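PDB 6OK1: lipid-transfer protein from Thermomonospora curvata, which belongs to the thiolase superfamily, with N- and C-terminal thiolase-type halves in one chain, and associates with the DUF35 protein ChsH2. Local coordinates for residues A[83-87]-A[374-378]; A[103-108]-A[222-228]; A[159-165]-A[302-306]; A[177-181]-A[333-338]. One frame throughout, in Å; residues are numbered along the deposited sequence.

Interaction 1: residues A[83-87]-A[374-378]; sequences GGAAC and VTAGT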
loop_
_atom_site.group_PDB
_atom_site.type_symbol
_atom_site.label_atom_id
_atom_site.label_comp_id
_atom_site.label_asym_id
_atom_site.label_seq_id
_atom_site.Cartn_x
_atom_site.Cartn_y
_atom_site.Cartn_z
ATOM N N GLY A 83 -0.246 9.552 7.339
ATOM C CA GLY A 83 -0.455 10.879 6.778
ATOM C C GLY A 83 0.707 11.436 5.981
ATOM O O GLY A 83 0.519 12.416 5.246
ATOM N N GLY A 84 1.894 10.837 6.080
ATOM C CA GLY A 84 2.970 11.196 5.152
ATOM C C GLY A 84 2.526 11.117 3.706
ATOM O O GLY A 84 3.111 11.737 2.803
ATOM N N ALA A 85 1.502 10.299 3.459
ATOM C CA ALA A 85 1.082 9.985 2.111
ATOM C C ALA A 85 0.153 11.003 1.456
ATOM O O ALA A 85 -0.086 10.901 0.248
ATOM C CB ALA A 85 0.350 8.628 2.121
ATOM N N ALA A 86 -0.413 11.944 2.208
ATOM C CA ALA A 86 -1.558 12.689 1.704
ATOM C C ALA A 86 -1.259 13.364 0.373
ATOM O O ALA A 86 -2.031 13.246 -0.583
ATOM C CB ALA A 86 -1.996 13.727 2.743
ATOM N N CYS A 87 -0.148 14.099 0.299
ATOM C CA CYS A 87 0.187 14.795 -0.940
ATOM C C CYS A 87 0.714 13.825 -1.998
ATOM O O CYS A 87 0.526 14.055 -3.202
ATOM C CB CYS A 87 1.196 15.885 -0.629
ATOM S SG CYS A 87 0.451 17.261 0.294
ATOM N N VAL A 374 1.480 22.946 0.273
ATOM C CA VAL A 374 0.844 22.017 1.204
ATOM C C VAL A 374 1.841 20.932 1.565
ATOM O O VAL A 374 2.493 20.364 0.682
ATOM C CB VAL A 374 -0.426 21.374 0.619
ATOM C CG1 VAL A 374 -1.098 20.502 1.720
ATOM C CG2 VAL A 374 -1.341 22.405 0.079
ATOM N N THR A 375 1.958 20.632 2.855
ATOM C CA THR A 375 2.786 19.514 3.297
ATOM C C THR A 375 1.943 18.377 3.847
ATOM O O THR A 375 0.829 18.569 4.330
ATOM C CB THR A 375 3.795 19.926 4.379
ATOM O OG1 THR A 375 3.105 20.417 5.537
ATOM C CG2 THR A 375 4.718 20.997 3.849
ATOM N N ALA A 376 2.539 17.191 3.842
ATOM C CA ALA A 376 1.931 16.011 4.436
ATOM C C ALA A 376 2.610 15.665 5.772
ATOM O O ALA A 376 3.286 16.507 6.375
ATOM C CB ALA A 376 1.984 14.875 3.417
ATOM N N GLY A 377 2.406 14.433 6.236
ATOM C CA GLY A 377 2.732 14.084 7.610
ATOM C C GLY A 377 4.211 14.239 7.926
ATOM O O GLY A 377 5.078 13.957 7.100
ATOM N N THR A 378 4.492 14.658 9.160
ATOM C CA THR A 378 5.845 14.923 9.607
ATOM C C THR A 378 6.350 13.819 10.536
ATOM O O THR A 378 5.594 13.223 11.324
ATOM C CB THR A 378 5.894 16.289 10.300
ATOM O OG1 THR A 378 4.822 16.366 11.234
ATOM C CG2 THR A 378 5.700 17.392 9.297
#
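The methyl group of A376 is one of two bumps here, and its hollow is the helically coiled backbone of G83 to C87, where the chain runs into helix 86-98. It nestles among backbone atoms: the CB of A376 lies 3.4 Å from both G83 O and G84 O, 4.0 Å from A86 N and 3.9 Å from C87 N, and the methyl of A86 adds a CB-CB contact of 4.2 Å with A376. One residue on, the relief is reversed. G377 presses its bare backbone against the 83-84 peptide, with G84 CA only 3.5 Å from G377 N and the two CA atoms 3.8 Å apart; a CB on G377 would collide with G84 N and G83 C. This fit lets G377 N donate to G83 O (2.9 Å), an acceptor that also takes A86 N at 3.2 Å. The contact joins the two halves of the thiolase fold, setting the start of a buried N-terminal-half helix against the turn that follows strand 371-375 of the C-terminal half; the corresponding places border the active site in thiolases. The second bump, the thiol of C87 in the m rotamer, fills the dip between V374 and A376: SG is 3.7 Å from V374 O, 3.9 Å from V374 CG1 and 4.2 Å from A376 CB. T375 points away, its OG1 hydrogen-bonded to Q304, while I351 of helix 348-359 touches both C87 and V374.

Interaction 2: residues A[103-108]-A[222-228]; sequences EVVVCY and QALVVVS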
loop_
_atom_site.group_PDB
_atom_site.type_symbol
_atom_site.label_atom_id
_atom_site.label_comp_id
_atom_site.label_asym_id
_atom_site.label_seq_id
_atom_site.Cartn_x
_atom_site.Cartn_y
_atom_site.Cartn_z
ATOM N N GLU A 103 -7.348 9.353 -17.081
ATOM C CA GLU A 103 -7.890 10.683 -17.345
ATOM C C GLU A 103 -8.530 11.329 -16.123
ATOM O O GLU A 103 -8.482 12.555 -15.985
ATOM C CB GLU A 103 -8.915 10.594 -18.483
ATOM C CG GLU A 103 -8.235 10.319 -19.834
ATOM C CD GLU A 103 -9.214 10.221 -20.968
ATOM O OE1 GLU A 103 -10.188 9.455 -20.832
ATOM O OE2 GLU A 103 -9.013 10.919 -21.983
ATOM N N VAL A 104 -9.107 10.545 -15.217
ATOM C CA VAL A 104 -9.861 11.084 -14.083
ATOM C C VAL A 104 -9.552 10.226 -12.866
ATOM O O VAL A 104 -9.993 9.073 -12.794
ATOM C CB VAL A 104 -11.372 11.103 -14.341
ATOM C CG1 VAL A 104 -12.095 11.703 -13.175
ATOM C CG2 VAL A 104 -11.691 11.895 -15.624
ATOM N N VAL A 105 -8.806 10.776 -11.914
ATOM C CA VAL A 105 -8.315 10.017 -10.768
ATOM C C VAL A 105 -8.909 10.627 -9.513
ATOM O O VAL A 105 -8.863 11.848 -9.331
ATOM C CB VAL A 105 -6.783 9.997 -10.710
ATOM C CG1 VAL A 105 -6.317 9.089 -9.556
ATOM C CG2 VAL A 105 -6.208 9.517 -12.073
ATOM N N VAL A 106 -9.459 9.791 -8.638
ATOM C CA VAL A 106 -9.931 10.252 -7.336
ATOM C C VAL A 106 -8.986 9.767 -6.244
ATOM O O VAL A 106 -8.705 8.574 -6.144
ATOM C CB VAL A 106 -11.372 9.797 -7.058
ATOM C CG1 VAL A 106 -11.886 10.443 -5.804
ATOM C CG2 VAL A 106 -12.281 10.173 -8.244
ATOM N N CYS A 107 -8.505 10.700 -5.427
ATOM C CA CYS A 107 -7.677 10.412 -4.268
ATOM C C CYS A 107 -8.556 10.528 -3.030
ATOM O O CYS A 107 -9.297 11.501 -2.905
ATOM C CB CYS A 107 -6.511 11.402 -4.170
ATOM S SG CYS A 107 -5.606 11.631 -5.705
ATOM N N TYR A 108 -8.494 9.542 -2.120
ATOM C CA TYR A 108 -9.416 9.573 -0.984
ATOM C C TYR A 108 -8.806 8.961 0.272
ATOM O O TYR A 108 -7.833 8.209 0.225
ATOM C CB TYR A 108 -10.736 8.846 -1.316
ATOM C CG TYR A 108 -10.588 7.350 -1.558
ATOM C CD1 TYR A 108 -10.293 6.866 -2.811
ATOM C CD2 TYR A 108 -10.757 6.427 -0.531
ATOM C CE1 TYR A 108 -10.158 5.498 -3.033
ATOM C CE2 TYR A 108 -10.608 5.060 -0.751
ATOM C CZ TYR A 108 -10.323 4.616 -2.003
ATOM O OH TYR A 108 -10.173 3.289 -2.256
ATOM N N GLN A 222 -12.532 12.295 3.020
ATOM C CA GLN A 222 -12.119 13.385 2.142
ATOM C C GLN A 222 -11.698 12.804 0.802
ATOM O O GLN A 222 -10.960 11.811 0.758
ATOM C CB GLN A 222 -10.955 14.177 2.742
ATOM C CG GLN A 222 -10.405 15.271 1.863
ATOM C CD GLN A 222 -11.296 16.503 1.840
ATOM O OE1 GLN A 222 -11.490 17.163 2.864
ATOM N NE2 GLN A 222 -11.797 16.842 0.659
ATOM N N ALA A 223 -12.129 13.449 -0.292
ATOM C CA ALA A 223 -11.768 13.005 -1.634
ATOM C C ALA A 223 -11.418 14.203 -2.500
ATOM O O ALA A 223 -11.802 15.333 -2.211
ATOM C CB ALA A 223 -12.896 12.203 -2.301
ATOM N N LEU A 224 -10.619 13.939 -3.534
ATOM C CA LEU A 224 -10.073 14.954 -4.434
ATOM C C LEU A 224 -10.068 14.369 -5.840
ATOM O O LEU A 224 -9.617 13.239 -6.013
ATOM C CB LEU A 224 -8.635 15.332 -4.051
ATOM C CG LEU A 224 -8.350 15.664 -2.584
ATOM C CD1 LEU A 224 -6.884 15.563 -2.285
ATOM C CD2 LEU A 224 -8.836 17.062 -2.227
ATOM N N VAL A 225 -10.529 15.142 -6.837
ATOM C CA VAL A 225 -10.580 14.710 -8.237
ATOM C C VAL A 225 -9.474 15.409 -9.020
ATOM O O VAL A 225 -9.404 16.642 -9.048
ATOM C CB VAL A 225 -11.950 15.018 -8.869
ATOM C CG1 VAL A 225 -11.930 14.710 -10.356
ATOM C CG2 VAL A 225 -13.017 14.191 -8.195
ATOM N N VAL A 226 -8.637 14.621 -9.690
ATOM C CA VAL A 226 -7.507 15.137 -10.459
ATOM C C VAL A 226 -7.753 14.803 -11.923
ATOM O O VAL A 226 -8.097 13.663 -12.253
ATOM C CB VAL A 226 -6.182 14.528 -9.955
ATOM C CG1 VAL A 226 -4.966 14.986 -10.809
ATOM C CG2 VAL A 226 -5.949 14.912 -8.480
ATOM N N VAL A 227 -7.579 15.798 -12.800
ATOM C CA VAL A 227 -7.716 15.617 -14.241
ATOM C C VAL A 227 -6.594 16.384 -14.927
ATOM O O VAL A 227 -5.817 17.096 -14.283
ATOM C CB VAL A 227 -9.091 16.108 -14.753
ATOM C CG1 VAL A 227 -10.192 15.275 -14.184
ATOM C CG2 VAL A 227 -9.290 17.551 -14.382
ATOM N N SER A 228 -6.527 16.287 -16.261
ATOM C CA SER A 228 -5.578 17.140 -16.954
ATOM C C SER A 228 -5.977 18.602 -16.780
ATOM O O SER A 228 -7.152 18.942 -16.602
ATOM C CB SER A 228 -5.506 16.790 -18.443
ATOM O OG SER A 228 -6.697 17.199 -19.089
HETATM O O HOH W 1 -7.969 14.360 -17.889
#
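V106 spreads its two methyls over the neighbouring strand, CG1 reaching A223 CB at 4.0 Å and CG2 reaching V225 CG2 at 4.1 Å. V104 meets V225 (CG1-CG1 4.1 Å) and V227 (CG2-CG1 4.0 Å) on the same face; on the other, the SG of C107 approaches CG2 of V226 at 4.3 Å. The strands run antiparallel at 158°. V105 and V226 form a hydrogen-bonded pair (V105 N to V226 O 3.0 Å, V226 N to V105 O 2.8 Å), as do C107 and L224 (C107 N to L224 O and L224 N to C107 O, both 2.8 Å); V106 and V225 between them are a non-hydrogen-bonded pair. At the end, a water bridges E103 O (2.7 Å) and S228 N (2.9 Å). These are adjacent strands of the N-terminal thiolase half: 50-54 lies beyond 104-112, and 8-15 beyond 219-228. Helix 26-40 packs on the face of V106, A223 and V225, helix 86-98 on that of V105, C107 and V226.

Interaction 3: residues A[159-165]-A[302-306]; sequences YMHEYGA and LPQLE
Y159 carries this contact, reaching from the last turn of helix 148-163 to helix 301-307 (segment 302-306). The two short helical segments are inclined at 55° between their N-to-C directions and their axes stay 13.2 Å apart, so a long side chain has to span the gap; even the nearest CA atoms, Y159 and P303, are 8.5 Å apart. Y159 takes the t rotamer with chi2 near -85°, which extends the phenol to E306: OH donates to OE2 at 2.6 Å, with the carboxylate at the ring edge. E306 (chi1 m, chi2 t) has further partners: OE1 accepts from G314 N and OE2 also from A316 N. The bridge links the excursion between strands 104-112 and 219-228, which probably corresponds to the loop domain of thiolases, to the C-terminal half. Residues 302-306 are helical throughout, with a weak E306 N to L302 O bond of 3.4 Å. L302, with chi1 near -84° and chi2 near 70°, packs against the phenol: its CB is 3.6 Å from Y159 OH and its CD2 3.8 Å from Y159 CE1. P303 adds CD at 4.0 Å from Y159 CE2. Helix 159-163 has regular bonds (Y163 N to Y159 O 3.0 Å, G164 N to M160 O 2.8 Å) and ends where G164 turns to phi 73°, psi 16°. A165 then returns its CB to within 4.5 Å of L302 CD2. H161 and E162 touch the ChsH2 chain.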
loop_
_atom_site.group_PDB
_atom_site.type_symbol
_atom_site.label_atom_id
_atom_site.label_comp_id
_atom_site.label_asym_id
_atom_site.label_seq_id
_atom_site.Cartn_x
_atom_site.Cartn_y
_atom_site.Cartn_z
ATOM N N TYR A 159 14.949 20.301 19.617
ATOM C CA TYR A 159 14.824 21.572 18.902
ATOM C C TYR A 159 14.839 22.748 19.884
ATOM O O TYR A 159 15.472 23.788 19.626
ATOM C CB TYR A 159 13.544 21.552 18.065
ATOM C CG TYR A 159 13.317 22.800 17.235
ATOM C CD1 TYR A 159 12.710 23.908 17.788
ATOM C CD2 TYR A 159 13.690 22.856 15.907
ATOM C CE1 TYR A 159 12.511 25.055 17.051
ATOM C CE2 TYR A 159 13.496 24.007 15.156
ATOM C CZ TYR A 159 12.906 25.107 15.741
ATOM O OH TYR A 159 12.672 26.278 15.034
ATOM N N MET A 160 14.176 22.585 21.030
ATOM C CA MET A 160 14.228 23.606 22.082
ATOM C C MET A 160 15.648 23.811 22.570
ATOM O O MET A 160 16.088 24.946 22.789
ATOM C CB MET A 160 13.362 23.190 23.259
ATOM C CG MET A 160 11.877 23.168 22.977
ATOM S SD MET A 160 10.920 22.349 24.270
ATOM C CE MET A 160 11.106 23.472 25.651
ATOM N N HIS A 161 16.360 22.713 22.798
ATOM C CA HIS A 161 17.747 22.791 23.255
ATOM C C HIS A 161 18.620 23.555 22.269
ATOM O O HIS A 161 19.406 24.432 22.650
ATOM C CB HIS A 161 18.287 21.371 23.443
ATOM C CG HIS A 161 19.755 21.312 23.694
ATOM N ND1 HIS A 161 20.303 21.552 24.934
ATOM C CD2 HIS A 161 20.788 21.025 22.871
ATOM C CE1 HIS A 161 21.618 21.439 24.857
ATOM N NE2 HIS A 161 21.939 21.119 23.617
ATOM N N GLU A 162 18.528 23.211 20.990
ATOM C CA GLU A 162 19.457 23.793 20.035
ATOM C C GLU A 162 19.124 25.238 19.708
ATOM O O GLU A 162 20.041 26.032 19.461
ATOM C CB GLU A 162 19.490 22.953 18.762
ATOM C CG GLU A 162 19.983 21.558 19.057
ATOM C CD GLU A 162 20.129 20.685 17.834
ATOM O OE1 GLU A 162 19.760 21.115 16.720
ATOM O OE2 GLU A 162 20.625 19.559 18.002
ATOM N N TYR A 163 17.855 25.614 19.735
ATOM C CA TYR A 163 17.453 26.913 19.208
ATOM C C TYR A 163 16.789 27.830 20.224
ATOM O O TYR A 163 16.457 28.974 19.884
ATOM C CB TYR A 163 16.510 26.694 18.022
ATOM C CG TYR A 163 17.162 25.995 16.862
ATOM C CD1 TYR A 163 18.381 26.444 16.356
ATOM C CD2 TYR A 163 16.582 24.872 16.271
ATOM C CE1 TYR A 163 18.985 25.822 15.310
ATOM C CE2 TYR A 163 17.189 24.243 15.195
ATOM C CZ TYR A 163 18.386 24.725 14.716
ATOM O OH TYR A 163 19.008 24.114 13.657
ATOM N N GLY A 164 16.566 27.360 21.440
ATOM C CA GLY A 164 15.970 28.181 22.466
ATOM C C GLY A 164 14.497 28.443 22.285
ATOM O O GLY A 164 13.962 29.362 22.903
ATOM N N ALA A 165 13.823 27.670 21.445
ATOM C CA ALA A 165 12.379 27.731 21.381
ATOM C C ALA A 165 11.801 27.218 22.687
ATOM O O ALA A 165 12.399 26.374 23.367
ATOM C CB ALA A 165 11.847 26.889 20.223
ATOM N N LEU A 302 7.557 24.249 13.157
ATOM C CA LEU A 302 8.666 25.180 13.136
ATOM C C LEU A 302 9.772 24.714 12.178
ATOM O O LEU A 302 10.152 25.479 11.299
ATOM C CB LEU A 302 9.189 25.430 14.556
ATOM C CG LEU A 302 8.433 26.497 15.363
ATOM C CD1 LEU A 302 7.040 26.019 15.733
ATOM C CD2 LEU A 302 9.163 26.862 16.648
ATOM N N PRO A 303 10.287 23.490 12.315
ATOM C CA PRO A 303 11.295 23.062 11.323
ATOM C C PRO A 303 10.749 22.961 9.907
ATOM O O PRO A 303 11.525 23.104 8.957
ATOM C CB PRO A 303 11.766 21.702 11.868
ATOM C CG PRO A 303 10.661 21.252 12.831
ATOM C CD PRO A 303 10.151 22.541 13.421
ATOM N N GLN A 304 9.444 22.742 9.722
ATOM C CA GLN A 304 8.896 22.765 8.373
ATOM C C GLN A 304 9.141 24.116 7.717
ATOM O O GLN A 304 9.559 24.189 6.558
ATOM C CB GLN A 304 7.407 22.470 8.388
ATOM C CG GLN A 304 7.060 21.013 8.546
ATOM C CD GLN A 304 5.585 20.830 8.399
ATOM O OE1 GLN A 304 5.046 20.870 7.287
ATOM N NE2 GLN A 304 4.906 20.711 9.523
ATOM N N LEU A 305 8.888 25.202 8.449
ATOM C CA LEU A 305 9.112 26.530 7.875
ATOM C C LEU A 305 10.564 26.711 7.456
ATOM O O LEU A 305 10.867 27.330 6.420
ATOM C CB LEU A 305 8.695 27.604 8.886
ATOM C CG LEU A 305 7.186 27.715 9.143
ATOM C CD1 LEU A 305 6.913 28.430 10.464
ATOM C CD2 LEU A 305 6.493 28.431 7.959
ATOM N N GLU A 306 11.473 26.169 8.247
ATOM C CA GLU A 306 12.894 26.286 7.958
ATOM C C GLU A 306 13.303 25.406 6.783
ATOM O O GLU A 306 14.049 25.851 5.895
ATOM C CB GLU A 306 13.670 25.957 9.223
ATOM C CG GLU A 306 13.282 26.902 10.350
ATOM C CD GLU A 306 13.815 26.493 11.704
ATOM O OE1 GLU A 306 14.654 25.578 11.750
ATOM O OE2 GLU A 306 13.439 27.116 12.716
#

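Interaction 4: residues A[177-181]-A[333-338]; sequences DRKHA and CNTHGG
Helix 177-181 lies beside an irregular loop whose residues N334 to G337 make a type I turn, closed by G337 N to N334 O (2.8 Å). N334 itself has positive phi (50°, psi 53°), as do G337 (110°, -6°) and G338 (76°, -177°). The closest CA pair is A181 with G337, 3.9 Å apart, and a CB on G337 would collide with that of A181. D177 and H180, one turn apart, provide the polar side chains that meet the loop. D177 (chi1 -87°) accepts from N334 through OD1, 3.1 Å from ND2; the other end of that amide, OD1 of N334, is taken by L293 N. D177 OD2 lies close to the like-charged D295. H180, in the m rotamer with chi2 near 163°, aims ND1 between two loop carbonyls and gives each a weak hydrogen bond: 2.8 Å from ND1 to C333 O, and 3.1 Å from ND1 to N334 O. The carbonyl of D177 serves its own helix, receiving A181 N at 2.9 Å, and also meets G337 CA in a CA-H...O contact of 3.3 Å. Of the remaining loop groups, T335 OG1 bonds to E353, T335 O to N364 and H336 O to N184. The contact sets helix 167-182 of the N-terminal half against the loop leading into helix 338-341, with N334, T335 and H336 resting on strand 290-292 and helix 348-359 flanking T335 and H336.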
loop_
_atom_site.group_PDB
_atom_site.type_symbol
_atom_site.label_atom_id
_atom_site.label_comp_id
_atom_site.label_asym_id
_atom_site.label_seq_id
_atom_site.Cartn_x
_atom_site.Cartn_y
_atom_site.Cartn_z
ATOM N N ASP A 177 -3.802 28.262 14.619
ATOM C CA ASP A 177 -4.700 27.217 14.147
ATOM C C ASP A 177 -6.119 27.421 14.671
ATOM O O ASP A 177 -7.098 27.334 13.920
ATOM C CB ASP A 177 -4.226 25.832 14.622
ATOM C CG ASP A 177 -3.214 25.167 13.706
ATOM O OD1 ASP A 177 -2.980 25.601 12.570
ATOM O OD2 ASP A 177 -2.636 24.148 14.170
ATOM N N ARG A 178 -6.254 27.579 15.988
ATOM C CA ARG A 178 -7.587 27.672 16.571
ATOM C C ARG A 178 -8.261 28.991 16.207
ATOM O O ARG A 178 -9.488 29.061 16.131
ATOM C CB ARG A 178 -7.498 27.488 18.088
ATOM C CG ARG A 178 -7.148 26.020 18.492
ATOM C CD ARG A 178 -8.307 25.054 18.267
ATOM N NE ARG A 178 -9.391 25.349 19.203
ATOM C CZ ARG A 178 -9.571 24.761 20.384
ATOM N NH1 ARG A 178 -8.771 23.779 20.793
ATOM N NH2 ARG A 178 -10.581 25.154 21.159
ATOM N N LYS A 179 -7.482 30.036 15.956
ATOM C CA LYS A 179 -8.080 31.288 15.491
ATOM C C LYS A 179 -8.778 31.077 14.151
ATOM O O LYS A 179 -9.920 31.518 13.934
ATOM C CB LYS A 179 -7.000 32.359 15.375
ATOM C CG LYS A 179 -7.485 33.716 14.845
ATOM C CD LYS A 179 -6.340 34.741 14.955
ATOM C CE LYS A 179 -6.752 36.105 14.487
ATOM N NZ LYS A 179 -5.629 37.064 14.643
ATOM N N HIS A 180 -8.108 30.379 13.242
ATOM C CA HIS A 180 -8.685 30.137 11.931
ATOM C C HIS A 180 -9.806 29.115 12.005
ATOM O O HIS A 180 -10.806 29.235 11.289
ATOM C CB HIS A 180 -7.597 29.675 10.964
ATOM C CG HIS A 180 -6.540 30.710 10.721
ATOM N ND1 HIS A 180 -5.306 30.410 10.182
ATOM C CD2 HIS A 180 -6.540 32.049 10.940
ATOM C CE1 HIS A 180 -4.583 31.516 10.095
ATOM N NE2 HIS A 180 -5.314 32.529 10.537
ATOM N N ALA A 181 -9.659 28.092 12.855
ATOM C CA ALA A 181 -10.735 27.124 13.002
ATOM C C ALA A 181 -11.999 27.787 13.534
ATOM O O ALA A 181 -13.115 27.383 13.190
ATOM C CB ALA A 181 -10.324 25.982 13.931
ATOM N N CYS A 333 -1.450 30.833 7.107
ATOM C CA CYS A 333 -1.204 29.418 7.338
ATOM C C CYS A 333 -2.430 28.747 7.921
ATOM O O CYS A 333 -3.066 29.271 8.843
ATOM C CB CYS A 333 -0.015 29.263 8.268
ATOM S SG CYS A 333 0.472 27.529 8.593
ATOM N N ASN A 334 -2.729 27.556 7.410
ATOM C CA ASN A 334 -3.758 26.701 7.983
ATOM C C ASN A 334 -5.054 27.483 8.186
ATOM O O ASN A 334 -5.662 27.475 9.265
ATOM C CB ASN A 334 -3.264 26.069 9.280
ATOM C CG ASN A 334 -2.167 25.037 9.038
ATOM O OD1 ASN A 334 -1.934 24.652 7.891
ATOM N ND2 ASN A 334 -1.520 24.563 10.100
ATOM N N THR A 335 -5.491 28.127 7.096
ATOM C CA THR A 335 -6.685 28.961 7.097
ATOM C C THR A 335 -7.972 28.185 7.386
ATOM O O THR A 335 -8.993 28.801 7.701
ATOM C CB THR A 335 -6.774 29.678 5.750
ATOM O OG1 THR A 335 -6.418 28.780 4.691
ATOM C CG2 THR A 335 -5.796 30.841 5.744
ATOM N N HIS A 336 -7.957 26.857 7.284
ATOM C CA HIS A 336 -9.080 26.028 7.717
ATOM C C HIS A 336 -9.032 25.680 9.199
ATOM O O HIS A 336 -10.024 25.180 9.743
ATOM C CB HIS A 336 -9.120 24.721 6.904
ATOM C CG HIS A 336 -7.881 23.884 7.022
ATOM N ND1 HIS A 336 -6.607 24.418 7.004
ATOM C CD2 HIS A 336 -7.724 22.545 7.130
ATOM C CE1 HIS A 336 -5.722 23.439 7.109
ATOM N NE2 HIS A 336 -6.376 22.294 7.187
ATOM N N GLY A 337 -7.899 25.895 9.853
ATOM C CA GLY A 337 -7.716 25.504 11.236
ATOM C C GLY A 337 -6.751 24.352 11.428
ATOM O O GLY A 337 -6.428 24.019 12.574
ATOM N N GLY A 338 -6.279 23.741 10.340
ATOM C CA GLY A 338 -5.308 22.659 10.423
ATOM C C GLY A 338 -5.897 21.333 10.860
ATOM O O GLY A 338 -7.106 21.169 11.060
#

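How the interactions relate
Interactions 1, 3 and 4 each tie the N-terminal thiolase half to the C-terminal one, whereas interaction 2 pairs strands within the N-terminal half. Interaction 1 is the most central, its centre about 4 Å from that of the chain, with the centres of interactions 2 and 4 about 17 Å away. It touches interaction 3 through T375 OG1 and Q304 OE1, 2.7 Å apart and a probable hydrogen bond. Helices 148-163 and 167-182, consecutive in the chain, carry interactions 3 and 4, whose nearest atoms are about 6 Å apart. Interactions 2 and 3 are farthest apart, about 36 Å between centres. The sodium ion, held by V48, I70 and E72, lies about 8 Å from the V104 side chain of interaction 2.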